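Local coordinates for protein glycosyl hydrolase family 88 (Pedobacter heparinus, PDB 3WIW) that acts as an unsaturated glucuronyl hydrolase specific for heparin, probably removing the terminal unsaturated uronic acid from heparin fragments, at residues Ala68-Trp73 against Leu105-Tyr110; Arg100-Leu105 against Lys135-Pro140. All blocks are in the same frame, centred on the assembly; numbering follows the deposited sequence. Where two conformers were deposited one is given.

Interaction 1 of 2, residues Ala68-Trp73 against Leu105-Tyr110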
loop_
_atom_site.group_PDB
_atom_site.type_symbol
_atom_site.label_atom_id
_atom_site.label_comp_id
_atom_site.label_asym_id
_atom_site.label_seq_id
_atom_site.Cartn_x
_atom_site.Cartn_y
_atom_site.Cartn_z
ATOM N N ALA A 68 -12.538 -9.837 5.297
ATOM C CA ALA A 68 -12.529 -8.413 5.610
ATOM C C ALA A 68 -13.886 -7.812 5.230
ATOM O O ALA A 68 -14.135 -7.511 4.062
ATOM C CB ALA A 68 -11.424 -7.725 4.841
ATOM N N PRO A 69 -14.775 -7.627 6.211
ATOM C CA PRO A 69 -16.033 -6.906 5.958
ATOM C C PRO A 69 -15.762 -5.402 5.704
ATOM O O PRO A 69 -14.619 -4.946 5.772
ATOM C CB PRO A 69 -16.819 -7.128 7.262
ATOM C CG PRO A 69 -15.744 -7.220 8.303
ATOM C CD PRO A 69 -14.600 -7.966 7.639
ATOM N N PRO A 70 -16.814 -4.613 5.430
ATOM C CA PRO A 70 -16.560 -3.229 4.995
ATOM C C PRO A 70 -15.856 -2.339 6.015
ATOM O O PRO A 70 -15.222 -1.370 5.619
ATOM C CB PRO A 70 -17.962 -2.712 4.659
ATOM C CG PRO A 70 -18.710 -3.975 4.222
ATOM C CD PRO A 70 -18.217 -5.017 5.190
ATOM N N ARG A 71 -15.953 -2.680 7.299
ATOM C CA ARG A 71 -15.274 -1.931 8.356
ATOM C C ARG A 71 -13.770 -2.205 8.439
ATOM O O ARG A 71 -13.026 -1.460 9.078
ATOM C CB ARG A 71 -15.899 -2.267 9.710
ATOM C CG ARG A 71 -15.600 -3.680 10.163
ATOM C CD ARG A 71 -16.025 -3.919 11.595
ATOM N NE ARG A 71 -15.840 -5.316 11.959
ATOM C CZ ARG A 71 -16.714 -6.279 11.686
ATOM N NH1 ARG A 71 -16.464 -7.527 12.053
ATOM N NH2 ARG A 71 -17.839 -5.994 11.042
ATOM N N ASP A 72 -13.325 -3.283 7.809
ATOM C CA ASP A 72 -11.926 -3.734 7.918
ATOM C C ASP A 72 -11.023 -2.877 7.035
ATOM O O ASP A 72 -11.319 -2.664 5.855
ATOM C CB ASP A 72 -11.878 -5.209 7.505
ATOM C CG ASP A 72 -10.511 -5.843 7.630
ATOM O OD1 ASP A 72 -9.606 -5.478 6.870
ATOM O OD2 ASP A 72 -10.376 -6.800 8.422
ATOM N N TRP A 73 -9.889 -2.428 7.568
ATOM C CA TRP A 73 -9.036 -1.507 6.818
ATOM C C TRP A 73 -8.484 -2.075 5.509
ATOM O O TRP A 73 -8.058 -1.309 4.627
ATOM C CB TRP A 73 -7.881 -1.007 7.679
ATOM C CG TRP A 73 -6.707 -1.962 7.827
ATOM C CD1 TRP A 73 -6.557 -2.937 8.769
ATOM C CD2 TRP A 73 -5.509 -1.977 7.035
ATOM N NE1 TRP A 73 -5.321 -3.558 8.617
ATOM C CE2 TRP A 73 -4.663 -2.982 7.558
ATOM C CE3 TRP A 73 -5.067 -1.224 5.938
ATOM C CZ2 TRP A 73 -3.401 -3.269 7.013
ATOM C CZ3 TRP A 73 -3.819 -1.501 5.396
ATOM C CH2 TRP A 73 -2.996 -2.523 5.933
ATOM N N LEU A 105 -18.939 -2.184 -1.314
ATOM C CA LEU A 105 -18.278 -1.370 -0.296
ATOM C C LEU A 105 -18.895 0.029 -0.136
ATOM O O LEU A 105 -18.311 0.921 0.489
ATOM C CB LEU A 105 -16.784 -1.267 -0.596
ATOM C CG LEU A 105 -16.031 -2.607 -0.535
ATOM C CD1 LEU A 105 -14.536 -2.402 -0.737
ATOM C CD2 LEU A 105 -16.333 -3.361 0.776
ATOM N N ASP A 106 -20.096 0.218 -0.679
ATOM C CA ASP A 106 -20.781 1.504 -0.690
ATOM C C ASP A 106 -20.824 2.162 0.690
ATOM O O ASP A 106 -20.651 3.377 0.802
ATOM C CB ASP A 106 -22.195 1.287 -1.230
ATOM C CG ASP A 106 -23.016 2.559 -1.242
ATOM O OD1 ASP A 106 -23.639 2.873 -0.205
ATOM O OD2 ASP A 106 -23.032 3.257 -2.280
ATOM N N THR A 107 -21.042 1.367 1.741
ATOM C CA THR A 107 -21.215 1.920 3.091
ATOM C C THR A 107 -19.984 2.663 3.610
ATOM O O THR A 107 -20.088 3.484 4.525
ATOM C CB THR A 107 -21.627 0.847 4.139
ATOM O OG1 THR A 107 -20.690 -0.240 4.118
ATOM C CG2 THR A 107 -23.052 0.327 3.890
ATOM N N ILE A 108 -18.817 2.381 3.033
ATOM C CA ILE A 108 -17.592 3.008 3.526
ATOM C C ILE A 108 -17.600 4.527 3.324
ATOM O O ILE A 108 -16.903 5.255 4.012
ATOM C CB ILE A 108 -16.340 2.365 2.924
ATOM C CG1 ILE A 108 -16.394 0.853 3.155
ATOM C CG2 ILE A 108 -15.073 2.939 3.562
ATOM C CD1 ILE A 108 -15.209 0.139 2.556
ATOM N N GLN A 109 -18.434 5.011 2.411
ATOM C CA GLN A 109 -18.529 6.455 2.183
ATOM C C GLN A 109 -19.101 7.215 3.374
ATOM O O GLN A 109 -19.114 8.448 3.364
ATOM C CB GLN A 109 -19.379 6.746 0.957
ATOM C CG GLN A 109 -20.875 6.561 1.196
ATOM C CD GLN A 109 -21.673 6.708 -0.067
ATOM O OE1 GLN A 109 -21.760 7.796 -0.642
ATOM N NE2 GLN A 109 -22.266 5.617 -0.505
ATOM N N TYR A 110 -19.581 6.500 4.390
ATOM C CA TYR A 110 -20.151 7.140 5.582
ATOM C C TYR A 110 -19.231 6.997 6.800
ATOM O O TYR A 110 -19.559 7.460 7.886
ATOM C CB TYR A 110 -21.542 6.573 5.887
ATOM C CG TYR A 110 -22.472 6.635 4.723
ATOM C CD1 TYR A 110 -22.920 7.859 4.231
ATOM C CD2 TYR A 110 -22.932 5.469 4.121
ATOM C CE1 TYR A 110 -23.799 7.912 3.155
ATOM C CE2 TYR A 110 -23.804 5.512 3.050
ATOM C CZ TYR A 110 -24.223 6.736 2.571
ATOM O OH TYR A 110 -25.080 6.797 1.515
#
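P70 lies against three residues of 105-110, and no hydrogen bond joins the two sides. I108 comes closest: its CD1 stands 3.4 Å from the carbonyl oxygen P70 O, while its CG1 lies 4.2 Å from P70 CB. CG1 of I108 is anti to its own carbonyl carbon (chi1 -53°) and the branch runs on extended, which carries the terminal methyl to that oxygen. L105 adds its CD2 methyl, 4.2 Å from P70 CG; branched aliphatic side chains such as these two suit a buried, apolar spot beside the proline ring. T107 OG1 approaches P70 CB in one of two deposited conformers, a less certain contact. Proline suits this place because P70 is the second residue of a type I beta turn, P69 to D72, where its ring fixes phi near the -60° required and offers a rigid apolar surface. The contact thus packs two connecting loops of the (alpha/alpha)6 barrel against each other, one leading into helix 77-89 and the other leaving helix 92-103. I108 packs on L117, M120 and L121 of helix 117-132; its side chain lies about 8 Å from that of D116, the predicted nucleophile. Further out, Q109 braces the 3-10 turn 106-110: its NE2 donates to D106 O (3.1 Å) from above the carbonyl plane, and the backbone N of Q109 reaches the same oxygen from the opposite face.

Interaction 2 of 2, residues Arg100-Leu105 against Lys135-Pro140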
loop_
_atom_site.group_PDB
_atom_site.type_symbol
_atom_site.label_atom_id
_atom_site.label_comp_id
_atom_site.label_asym_id
_atom_site.label_seq_id
_atom_site.Cartn_x
_atom_site.Cartn_y
_atom_site.Cartn_z
ATOM N N ARG A 100 -18.548 -5.811 -9.145
ATOM C CA ARG A 100 -19.338 -6.462 -8.090
ATOM C C ARG A 100 -18.699 -6.284 -6.707
ATOM O O ARG A 100 -19.364 -5.916 -5.727
ATOM C CB ARG A 100 -19.424 -7.982 -8.340
ATOM C CG ARG A 100 -20.484 -8.478 -9.275
ATOM C CD ARG A 100 -20.933 -9.881 -8.820
ATOM N NE ARG A 100 -19.839 -10.839 -8.664
ATOM C CZ ARG A 100 -19.830 -11.828 -7.774
ATOM N NH1 ARG A 100 -18.804 -12.660 -7.716
ATOM N NH2 ARG A 100 -20.842 -11.987 -6.934
ATOM N N PHE A 101 -17.404 -6.571 -6.620
ATOM C CA PHE A 101 -16.705 -6.487 -5.334
ATOM C C PHE A 101 -16.487 -5.030 -4.880
ATOM O O PHE A 101 -16.384 -4.759 -3.688
ATOM C CB PHE A 101 -15.399 -7.300 -5.382
ATOM C CG PHE A 101 -15.617 -8.790 -5.246
ATOM C CD1 PHE A 101 -15.910 -9.576 -6.353
ATOM C CD2 PHE A 101 -15.559 -9.396 -3.998
ATOM C CE1 PHE A 101 -16.136 -10.953 -6.212
ATOM C CE2 PHE A 101 -15.763 -10.774 -3.852
ATOM C CZ PHE A 101 -16.053 -11.545 -4.959
ATOM N N THR A 102 -16.413 -4.100 -5.828
ATOM C CA THR A 102 -16.321 -2.680 -5.486
ATOM C C THR A 102 -17.630 -2.142 -4.903
ATOM O O THR A 102 -17.647 -1.533 -3.833
ATOM C CB THR A 102 -15.870 -1.831 -6.703
ATOM O OG1 THR A 102 -14.554 -2.241 -7.081
ATOM C CG2 THR A 102 -15.817 -0.356 -6.364
ATOM N N LEU A 103 -18.738 -2.404 -5.594
ATOM C CA LEU A 103 -20.009 -1.765 -5.222
ATOM C C LEU A 103 -20.533 -2.270 -3.885
ATOM O O LEU A 103 -21.358 -1.611 -3.251
ATOM C CB LEU A 103 -21.080 -1.919 -6.310
ATOM C CG LEU A 103 -20.769 -1.171 -7.605
ATOM C CD1 LEU A 103 -21.783 -1.540 -8.715
ATOM C CD2 LEU A 103 -20.755 0.358 -7.384
ATOM N N ALA A 104 -20.054 -3.440 -3.453
ATOM C CA ALA A 104 -20.415 -3.968 -2.140
ATOM C C ALA A 104 -19.823 -3.136 -0.996
ATOM O O ALA A 104 -20.173 -3.362 0.161
ATOM C CB ALA A 104 -19.982 -5.419 -1.998
ATOM N N LEU A 105 -18.939 -2.184 -1.314
ATOM C CA LEU A 105 -18.278 -1.370 -0.296
ATOM C C LEU A 105 -18.895 0.029 -0.136
ATOM O O LEU A 105 -18.311 0.921 0.489
ATOM C CB LEU A 105 -16.784 -1.267 -0.596
ATOM C CG LEU A 105 -16.031 -2.607 -0.535
ATOM C CD1 LEU A 105 -14.536 -2.402 -0.737
ATOM C CD2 LEU A 105 -16.333 -3.361 0.776
ATOM N N LYS A 135 -19.939 7.004 -13.665
ATOM C CA LYS A 135 -20.359 7.908 -12.611
ATOM C C LYS A 135 -20.923 7.202 -11.373
ATOM O O LYS A 135 -20.986 7.805 -10.301
ATOM C CB LYS A 135 -21.340 8.946 -13.170
ATOM C CG LYS A 135 -20.695 9.897 -14.189
ATOM C CD LYS A 135 -19.528 10.696 -13.579
ATOM C CE LYS A 135 -19.017 11.772 -14.551
ATOM N NZ LYS A 135 -18.220 11.168 -15.665
ATOM N N ILE A 136 -21.291 5.927 -11.486
ATOM C CA ILE A 136 -21.748 5.213 -10.296
ATOM C C ILE A 136 -20.689 5.233 -9.185
ATOM O O ILE A 136 -21.021 5.154 -8.001
ATOM C CB ILE A 136 -22.197 3.764 -10.588
ATOM C CG1 ILE A 136 -21.028 2.908 -11.082
ATOM C CG2 ILE A 136 -23.361 3.751 -11.576
ATOM C CD1 ILE A 136 -21.437 1.485 -11.421
ATOM N N TYR A 137 -19.414 5.363 -9.552
ATOM C CA TYR A 137 -18.350 5.342 -8.553
ATOM C C TYR A 137 -18.064 6.701 -7.919
ATOM O O TYR A 137 -17.340 6.778 -6.924
ATOM C CB TYR A 137 -17.068 4.786 -9.171
ATOM C CG TYR A 137 -17.228 3.372 -9.716
ATOM C CD1 TYR A 137 -17.499 2.295 -8.856
ATOM C CD2 TYR A 137 -17.106 3.102 -11.094
ATOM C CE1 TYR A 137 -17.677 0.997 -9.356
ATOM C CE2 TYR A 137 -17.274 1.805 -11.600
ATOM C CZ TYR A 137 -17.546 0.756 -10.722
ATOM O OH TYR A 137 -17.693 -0.528 -11.184
ATOM N N LEU A 138 -18.625 7.776 -8.464
ATOM C CA LEU A 138 -18.132 9.102 -8.137
ATOM C C LEU A 138 -18.646 9.663 -6.807
ATOM O O LEU A 138 -17.856 10.185 -6.010
ATOM C CB LEU A 138 -18.404 10.065 -9.291
ATOM C CG LEU A 138 -17.660 11.398 -9.186
ATOM C CD1 LEU A 138 -16.155 11.178 -9.181
ATOM C CD2 LEU A 138 -18.062 12.305 -10.326
ATOM N N LYS A 139 -19.950 9.589 -6.553
ATOM C CA LYS A 139 -20.456 10.153 -5.307
ATOM C C LYS A 139 -19.857 9.494 -4.040
ATOM O O LYS A 139 -19.512 10.202 -3.095
ATOM C CB LYS A 139 -21.994 10.188 -5.263
ATOM C CG LYS A 139 -22.555 11.028 -4.109
ATOM C CD LYS A 139 -22.117 12.488 -4.231
ATOM C CE LYS A 139 -22.738 13.387 -3.175
ATOM N NZ LYS A 139 -22.454 14.820 -3.470
ATOM N N PRO A 140 -19.730 8.153 -4.011
ATOM C CA PRO A 140 -19.086 7.565 -2.837
ATOM C C PRO A 140 -17.654 8.087 -2.657
ATOM O O PRO A 140 -17.217 8.322 -1.528
ATOM C CB PRO A 140 -19.130 6.063 -3.160
ATOM C CG PRO A 140 -20.385 5.913 -3.982
ATOM C CD PRO A 140 -20.326 7.111 -4.875
#
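T102 OG1 is gripped from two directions, by the carbonyl oxygen of A98 one turn back in its own helix and by the indole nitrogen of W83, so the hydroxyl is satisfied although the residue is buried. With OG1 beside the backbone N (chi1 -63°), the methyl CG2 stands anti to that N and meets the ring of Y137, 3.8 Å from its CE1. Threonine fits because one branch answers the helix and W83 while the other gives the ring an apolar surface. L103, the next residue, reaches the same ring carbon: its CD2 is 3.7 Å from Y137 CE1, and the leucine crosses the tyrosine at about a right angle. Its second methyl, CD1, turns to I136 and lies 4.1 Å from CD1 of that residue. Leucine's forked end thus lets L103 serve both neighbours at once, and the flat ring of Y137 offers a broad apolar surface to it and to T102. In this (alpha/alpha)6 barrel the end of helix 92-103 here meets the 3-10 turn that leads into helix 138-150. Cutting L103 back to an alanine is likely to open a gap beside Y137 CE1 and leave I136 CD1 without its leucine neighbour. I136, which has two conformers, lays CG1 over the centre of one face of the Y137 ring in one of them, 3.8 Å above its plane. K99 of helix 92-103 and W83 of helix 77-89 also touch the tyrosine, as do A128 and T132 of helix 117-132.

In the fold
Following the chain from the N terminus, 68-73 comes first, in the loop after strand 65-68. The chain then passes through helices 77-89 and 92-103 before 105-110 returns to it, so interaction 1 closes a loop holding that helical pair. Interaction 2 starts at 100-105, before this loop is shut, and ends at 135-140, enclosing helix 117-132. The two loops therefore cross, with L105 common to both. Their centres lie 11 Å apart, and they touch where Q109 and D106 pack on P140. Together they tie the loop before helix 77-89, the end of helix 92-103 and the start of helix 138-150 together on one side of the chain's centre.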